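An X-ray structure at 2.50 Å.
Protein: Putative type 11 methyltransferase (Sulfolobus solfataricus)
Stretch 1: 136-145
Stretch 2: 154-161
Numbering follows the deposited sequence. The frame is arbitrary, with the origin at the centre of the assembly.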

ATOM      1  N   TRP B 136      15.290  12.989 -18.386  1.00 36.34           N
ATOM      2  CA  TRP B 136      14.923  12.501 -17.046  1.00 36.29           C
ATOM      3  C   TRP B 136      15.171  11.000 -16.836  1.00 37.43           C
ATOM      4  O   TRP B 136      15.645  10.539 -15.768  1.00 36.47           O
ATOM      5  CB  TRP B 136      13.441  12.771 -16.774  1.00 35.24           C
ATOM      6  CG  TRP B 136      13.161  14.183 -16.727  1.00 33.76           C
ATOM      7  CD1 TRP B 136      12.626  14.953 -17.722  1.00 34.03           C
ATOM      8  CD2 TRP B 136      13.424  15.050 -15.650  1.00 31.63           C
ATOM      9  NE1 TRP B 136      12.550  16.245 -17.323  1.00 31.47           N
ATOM     10  CE2 TRP B 136      13.036  16.338 -16.049  1.00 32.29           C
ATOM     11  CE3 TRP B 136      13.988  14.873 -14.388  1.00 33.67           C
ATOM     12  CZ2 TRP B 136      13.150  17.455 -15.209  1.00 32.12           C
ATOM     13  CZ3 TRP B 136      14.104  15.977 -13.558  1.00 33.71           C
ATOM     14  CH2 TRP B 136      13.700  17.259 -13.986  1.00 31.69           C
ATOM     15  N   PHE B 137      14.785  10.233 -17.844  1.00 38.42           N
ATOM     16  CA  PHE B 137      14.918   8.808 -17.797  1.00 39.33           C
ATOM     17  C   PHE B 137      16.232   8.436 -18.446  1.00 41.37           C
ATOM     18  O   PHE B 137      16.268   7.601 -19.334  1.00 41.66           O
ATOM     19  CB  PHE B 137      13.742   8.173 -18.512  1.00 38.89           C
ATOM     20  CG  PHE B 137      12.439   8.293 -17.762  1.00 37.70           C
ATOM     21  CD1 PHE B 137      12.004   7.268 -16.948  1.00 37.76           C
ATOM     22  CD2 PHE B 137      11.654   9.431 -17.866  1.00 36.17           C
ATOM     23  CE1 PHE B 137      10.826   7.369 -16.256  1.00 36.53           C
ATOM     24  CE2 PHE B 137      10.484   9.532 -17.196  1.00 33.73           C
ATOM     25  CZ  PHE B 137      10.065   8.504 -16.382  1.00 36.73           C
ATOM     26  N   SER B 138      17.317   9.036 -17.954  1.00 43.66           N
ATOM     27  CA  SER B 138      18.648   8.937 -18.571  1.00 45.33           C
ATOM     28  C   SER B 138      19.421   7.631 -18.325  1.00 46.01           C
ATOM     29  O   SER B 138      20.480   7.445 -18.935  1.00 46.40           O
ATOM     30  CB  SER B 138      19.505  10.070 -18.037  1.00 46.06           C
ATOM     31  OG  SER B 138      19.595   9.923 -16.618  1.00 47.73           O
ATOM     32  N   ASN B 139      18.931   6.774 -17.423  1.00 46.37           N
ATOM     33  CA  ASN B 139      19.480   5.426 -17.238  1.00 47.58           C
ATOM     34  C   ASN B 139      18.640   4.400 -18.010  1.00 47.41           C
ATOM     35  O   ASN B 139      18.588   3.213 -17.650  1.00 46.87           O
ATOM     36  CB  ASN B 139      19.492   5.039 -15.757  1.00 48.03           C
ATOM     37  CG  ASN B 139      20.144   6.098 -14.875  1.00 51.58           C
ATOM     38  OD1 ASN B 139      19.448   6.879 -14.158  1.00 57.68           O
ATOM     39  ND2 ASN B 139      21.473   6.165 -14.931  1.00 52.01           N
ATOM     40  N   PHE B 140      17.939   4.874 -19.043  1.00 47.04           N
ATOM     41  CA  PHE B 140      17.021   4.024 -19.793  1.00 46.59           C
ATOM     42  C   PHE B 140      17.191   4.278 -21.258  1.00 46.44           C
ATOM     43  O   PHE B 140      17.616   5.347 -21.666  1.00 46.26           O
ATOM     44  CB  PHE B 140      15.568   4.312 -19.412  1.00 46.61           C
ATOM     45  CG  PHE B 140      15.249   4.033 -17.973  1.00 45.71           C
ATOM     46  CD1 PHE B 140      14.602   2.882 -17.613  1.00 43.86           C
ATOM     47  CD2 PHE B 140      15.591   4.947 -16.983  1.00 44.10           C
ATOM     48  CE1 PHE B 140      14.336   2.632 -16.287  1.00 43.92           C
ATOM     49  CE2 PHE B 140      15.338   4.693 -15.671  1.00 42.13           C
ATOM     50  CZ  PHE B 140      14.711   3.549 -15.317  1.00 43.50           C
ATOM     51  N   VAL B 141      16.819   3.296 -22.053  1.00 47.10           N
ATOM     52  CA  VAL B 141      16.808   3.458 -23.513  1.00 47.95           C
ATOM     53  C   VAL B 141      15.447   3.095 -24.044  1.00 47.60           C
ATOM     54  O   VAL B 141      14.757   2.272 -23.466  1.00 46.79           O
ATOM     55  CB  VAL B 141      17.957   2.621 -24.259  1.00 48.36           C
ATOM     56  CG1 VAL B 141      19.230   3.488 -24.374  1.00 48.53           C
ATOM     57  CG2 VAL B 141      18.277   1.312 -23.552  1.00 47.66           C
ATOM     58  N   VAL B 142      15.069   3.726 -25.147  1.00 48.24           N
ATOM     59  CA  VAL B 142      13.852   3.347 -25.848  1.00 48.93           C
ATOM     60  C   VAL B 142      14.030   2.000 -26.512  1.00 50.41           C
ATOM     61  O   VAL B 142      14.998   1.787 -27.235  1.00 49.84           O
ATOM     62  CB  VAL B 142      13.459   4.324 -26.958  1.00 48.81           C
ATOM     63  CG1 VAL B 142      12.121   3.860 -27.588  1.00 47.89           C
ATOM     64  CG2 VAL B 142      13.343   5.744 -26.409  1.00 47.46           C
ATOM     65  N   GLU B 143      13.067   1.118 -26.259  1.00 51.86           N
ATOM     66  CA  GLU B 143      13.011  -0.204 -26.832  1.00 53.08           C
ATOM     67  C   GLU B 143      11.985  -0.227 -27.981  1.00 54.04           C
ATOM     68  O   GLU B 143      12.289  -0.728 -29.061  1.00 54.97           O
ATOM     69  CB  GLU B 143      12.660  -1.219 -25.732  1.00 53.43           C
ATOM     70  CG  GLU B 143      11.931  -2.447 -26.208  1.00 54.36           C
ATOM     71  CD  GLU B 143      12.032  -3.598 -25.252  1.00 56.10           C
ATOM     72  OE1 GLU B 143      11.246  -3.652 -24.288  1.00 56.22           O
ATOM     73  OE2 GLU B 143      12.893  -4.473 -25.489  1.00 59.45           O
ATOM     74  N   LYS B 144      10.775   0.287 -27.740  1.00 54.45           N
ATOM     75  CA  LYS B 144       9.779   0.454 -28.789  1.00 54.90           C
ATOM     76  C   LYS B 144       9.201   1.875 -28.806  1.00 54.31           C
ATOM     77  O   LYS B 144       9.247   2.591 -27.803  1.00 53.52           O
ATOM     78  CB  LYS B 144       8.626  -0.513 -28.583  1.00 55.52           C
ATOM     79  CG  LYS B 144       8.972  -1.978 -28.723  1.00 59.64           C
ATOM     80  CD  LYS B 144       7.922  -2.894 -27.986  1.00 63.91           C
ATOM     81  CE  LYS B 144       8.118  -4.401 -28.287  1.00 66.37           C
ATOM     82  NZ  LYS B 144       9.579  -4.805 -28.415  1.00 67.50           N
ATOM     83  N   ARG B 145       8.626   2.255 -29.948  1.00 53.87           N
ATOM     84  CA  ARG B 145       7.806   3.472 -30.064  1.00 53.36           C
ATOM     85  C   ARG B 145       6.448   3.162 -30.635  1.00 53.65           C
ATOM     86  O   ARG B 145       6.306   2.232 -31.396  1.00 55.14           O
ATOM     87  CB  ARG B 145       8.443   4.467 -30.988  1.00 52.75           C
ATOM     88  CG  ARG B 145       9.787   4.874 -30.589  1.00 51.86           C
ATOM     89  CD  ARG B 145      10.162   6.110 -31.337  1.00 50.56           C
ATOM     90  NE  ARG B 145      11.444   6.611 -30.881  1.00 50.60           N
ATOM     91  CZ  ARG B 145      12.613   6.053 -31.161  1.00 53.21           C
ATOM     92  NH1 ARG B 145      12.681   4.956 -31.914  1.00 53.75           N
ATOM     93  NH2 ARG B 145      13.730   6.594 -30.680  1.00 53.66           N
ATOM     94  N   GLY B 154       4.273   7.655 -27.655  1.00 39.32           N
ATOM     95  CA  GLY B 154       4.310   6.528 -26.725  1.00 39.00           C
ATOM     96  C   GLY B 154       5.686   5.887 -26.774  1.00 39.04           C
ATOM     97  O   GLY B 154       6.237   5.702 -27.840  1.00 38.94           O
ATOM     98  N   LEU B 155       6.268   5.586 -25.618  1.00 39.28           N
ATOM     99  CA  LEU B 155       7.554   4.894 -25.563  1.00 39.05           C
ATOM    100  C   LEU B 155       7.472   3.700 -24.610  1.00 39.57           C
ATOM    101  O   LEU B 155       6.667   3.687 -23.659  1.00 40.26           O
ATOM    102  CB  LEU B 155       8.652   5.826 -25.092  1.00 38.66           C
ATOM    103  CG  LEU B 155       8.757   7.227 -25.707  1.00 38.71           C
ATOM    104  CD1 LEU B 155       9.612   8.090 -24.777  1.00 35.25           C
ATOM    105  CD2 LEU B 155       9.339   7.204 -27.153  1.00 37.91           C
ATOM    106  N   VAL B 156       8.267   2.680 -24.907  1.00 39.40           N
ATOM    107  CA  VAL B 156       8.500   1.614 -23.989  1.00 39.39           C
ATOM    108  C   VAL B 156       9.977   1.714 -23.763  1.00 40.21           C
ATOM    109  O   VAL B 156      10.732   1.841 -24.711  1.00 41.68           O
ATOM    110  CB  VAL B 156       8.126   0.248 -24.566  1.00 39.90           C
ATOM    111  CG1 VAL B 156       8.415  -0.897 -23.518  1.00 37.65           C
ATOM    112  CG2 VAL B 156       6.652   0.249 -25.058  1.00 38.78           C
ATOM    113  N   LEU B 157      10.382   1.673 -22.506  1.00 40.26           N
ATOM    114  CA  LEU B 157      11.712   1.988 -22.099  1.00 40.38           C
ATOM    115  C   LEU B 157      12.229   0.825 -21.266  1.00 41.22           C
ATOM    116  O   LEU B 157      11.475   0.280 -20.490  1.00 40.53           O
ATOM    117  CB  LEU B 157      11.649   3.216 -21.206  1.00 40.30           C
ATOM    118  CG  LEU B 157      11.951   4.615 -21.671  1.00 40.54           C
ATOM    119  CD1 LEU B 157      11.200   4.929 -22.910  1.00 41.31           C
ATOM    120  CD2 LEU B 157      11.608   5.586 -20.556  1.00 39.61           C
ATOM    121  N   LYS B 158      13.507   0.476 -21.408  1.00 42.82           N
ATOM    122  CA  LYS B 158      14.163  -0.512 -20.566  1.00 44.66           C
ATOM    123  C   LYS B 158      15.407   0.097 -19.987  1.00 45.23           C
ATOM    124  O   LYS B 158      15.913   1.051 -20.504  1.00 43.45           O
ATOM    125  CB  LYS B 158      14.583  -1.734 -21.395  1.00 46.08           C
ATOM    126  CG  LYS B 158      15.601  -1.404 -22.537  1.00 48.63           C
ATOM    127  CD  LYS B 158      15.901  -2.579 -23.458  1.00 52.83           C
ATOM    128  CE  LYS B 158      17.298  -3.155 -23.260  1.00 56.82           C
ATOM    129  NZ  LYS B 158      17.763  -3.862 -24.486  1.00 58.12           N
ATOM    130  N   ARG B 159      15.929  -0.508 -18.937  1.00 47.64           N
ATOM    131  CA  ARG B 159      17.143  -0.008 -18.320  1.00 50.18           C
ATOM    132  C   ARG B 159      18.358  -0.110 -19.222  1.00 52.46           C
ATOM    133  O   ARG B 159      18.544  -1.129 -19.870  1.00 53.13           O
ATOM    134  CB  ARG B 159      17.455  -0.820 -17.077  1.00 50.33           C
ATOM    135  CG  ARG B 159      16.494  -0.640 -15.924  1.00 50.48           C
ATOM    136  CD  ARG B 159      17.018  -1.450 -14.782  1.00 49.12           C
ATOM    137  NE  ARG B 159      16.180  -1.482 -13.583  1.00 49.17           N
ATOM    138  CZ  ARG B 159      16.209  -0.584 -12.589  1.00 44.03           C
ATOM    139  NH1 ARG B 159      16.960   0.485 -12.666  1.00 41.69           N
ATOM    140  NH2 ARG B 159      15.451  -0.763 -11.510  1.00 43.40           N
ATOM    141  N   LYS B 160      19.211   0.909 -19.245  1.00 54.93           N
ATOM    142  CA  LYS B 160      20.527   0.756 -19.887  1.00 57.03           C
ATOM    143  C   LYS B 160      21.289  -0.434 -19.289  1.00 59.57           C
ATOM    144  O   LYS B 160      21.313  -0.585 -18.068  1.00 61.45           O
ATOM    145  CB  LYS B 160      21.381   2.016 -19.718  1.00 56.62           C
ATOM    146  CG  LYS B 160      21.119   3.087 -20.749  1.00 56.25           C
ATOM    147  CD  LYS B 160      22.118   4.231 -20.659  1.00 56.55           C
ATOM    148  CE  LYS B 160      21.624   5.474 -21.422  1.00 56.92           C
ATOM    149  NZ  LYS B 160      22.170   6.749 -20.840  1.00 57.84           N
ATOM    150  N   THR B 161      21.912  -1.263 -20.132  1.00 61.96           N
ATOM    151  CA  THR B 161      22.792  -2.353 -19.669  1.00 63.61           C
ATOM    152  C   THR B 161      24.031  -1.744 -18.985  1.00 65.28           C
ATOM    153  O   THR B 161      24.682  -0.864 -19.573  1.00 65.96           O
ATOM    154  CB  THR B 161      23.247  -3.256 -20.854  1.00 63.40           C
TER

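A classic beta bulge lets one strand carry an extra residue opposite its neighbour without breaking the ladder, and the pairing of 154-159 with 140-145 in this putative methyltransferase is a compact example. The two strands run antiparallel, with an angle of 136° between their N-to-C directions, and together with the flanking residues the two stretches bury 817 Å² between them.

The second stretch enters the contact at Gly154, which contributes backbone alone: its O receives a CA-H...O contact from CA of Arg145 at 3.5 Å. Leu155 then pairs with Arg145 at a non-hydrogen-bonded position, where the amide groups of neither residue reach across to the other. What joins them is side-chain packing on a shared face. CD2 of Leu155 lies 4.2 Å from CG of Arg145 and 4.3 Å from CG2 of Val142, so the arginine side chain passes alongside the leucine methyl, with NE of Arg145 4.3 Å from CD2 of Leu155, and NE and NH2 are also hydrogen-bonded elsewhere in the structure.

Val156 is where the bulge is accommodated. Its N donates to O of Lys144 at 3.1 Å, as expected of a hydrogen-bonded antiparallel pair, but its O serves two successive amides: N of Glu143 approaches to 2.9 Å with a nearly linear geometry, while N of Lys144 makes a weak hydrogen bond at 3.4 Å. One carbonyl thus faces two consecutive donors, and the register shifts by one residue between Val142 and Lys144. The psi of -49° at Glu143, far from the extended values of its neighbours, marks the local change in backbone course. CG2 of Val156 also packs 4.1 Å from CB of Lys144 on their common face.

Beyond the bulge, regular alternation is restored. Leu157 pairs with Val142 without hydrogen bonds, and its CA approaches O of Val141 at 3.3 Å in a CA-H...O contact. Its side chain links several apolar neighbours: CD1 lies 4.2 Å from CG2 of Val142, CG is 4.3 Å from CB of Phe140, and CD2 is 3.9 Å from CB of Phe137. Packing therefore extends past the strand into the type I turn that runs from Phe137 to Phe140.

Lys158 forms the textbook reciprocal pair with Val141. N of Val141 donates to O of Lys158 at 2.9 Å, and N of Lys158 returns a bond to O of Val141 at 3.0 Å. Their side chains share a face, with CG of Lys158 3.9 Å from CG2 of Val141.

At Arg159 the partner is Phe140, and here the side chains diverge, although CG of Arg159 still comes within 3.9 Å of CE1 of Phe140. Lys160 continues the contact outside the strand. Its N donates to O of Asn139 at 2.9 Å, and its extended side chain brings NZ to O of Ser138 at 2.6 Å, so one residue engages two successive turn carbonyls. Thr161 makes no contact with the first stretch.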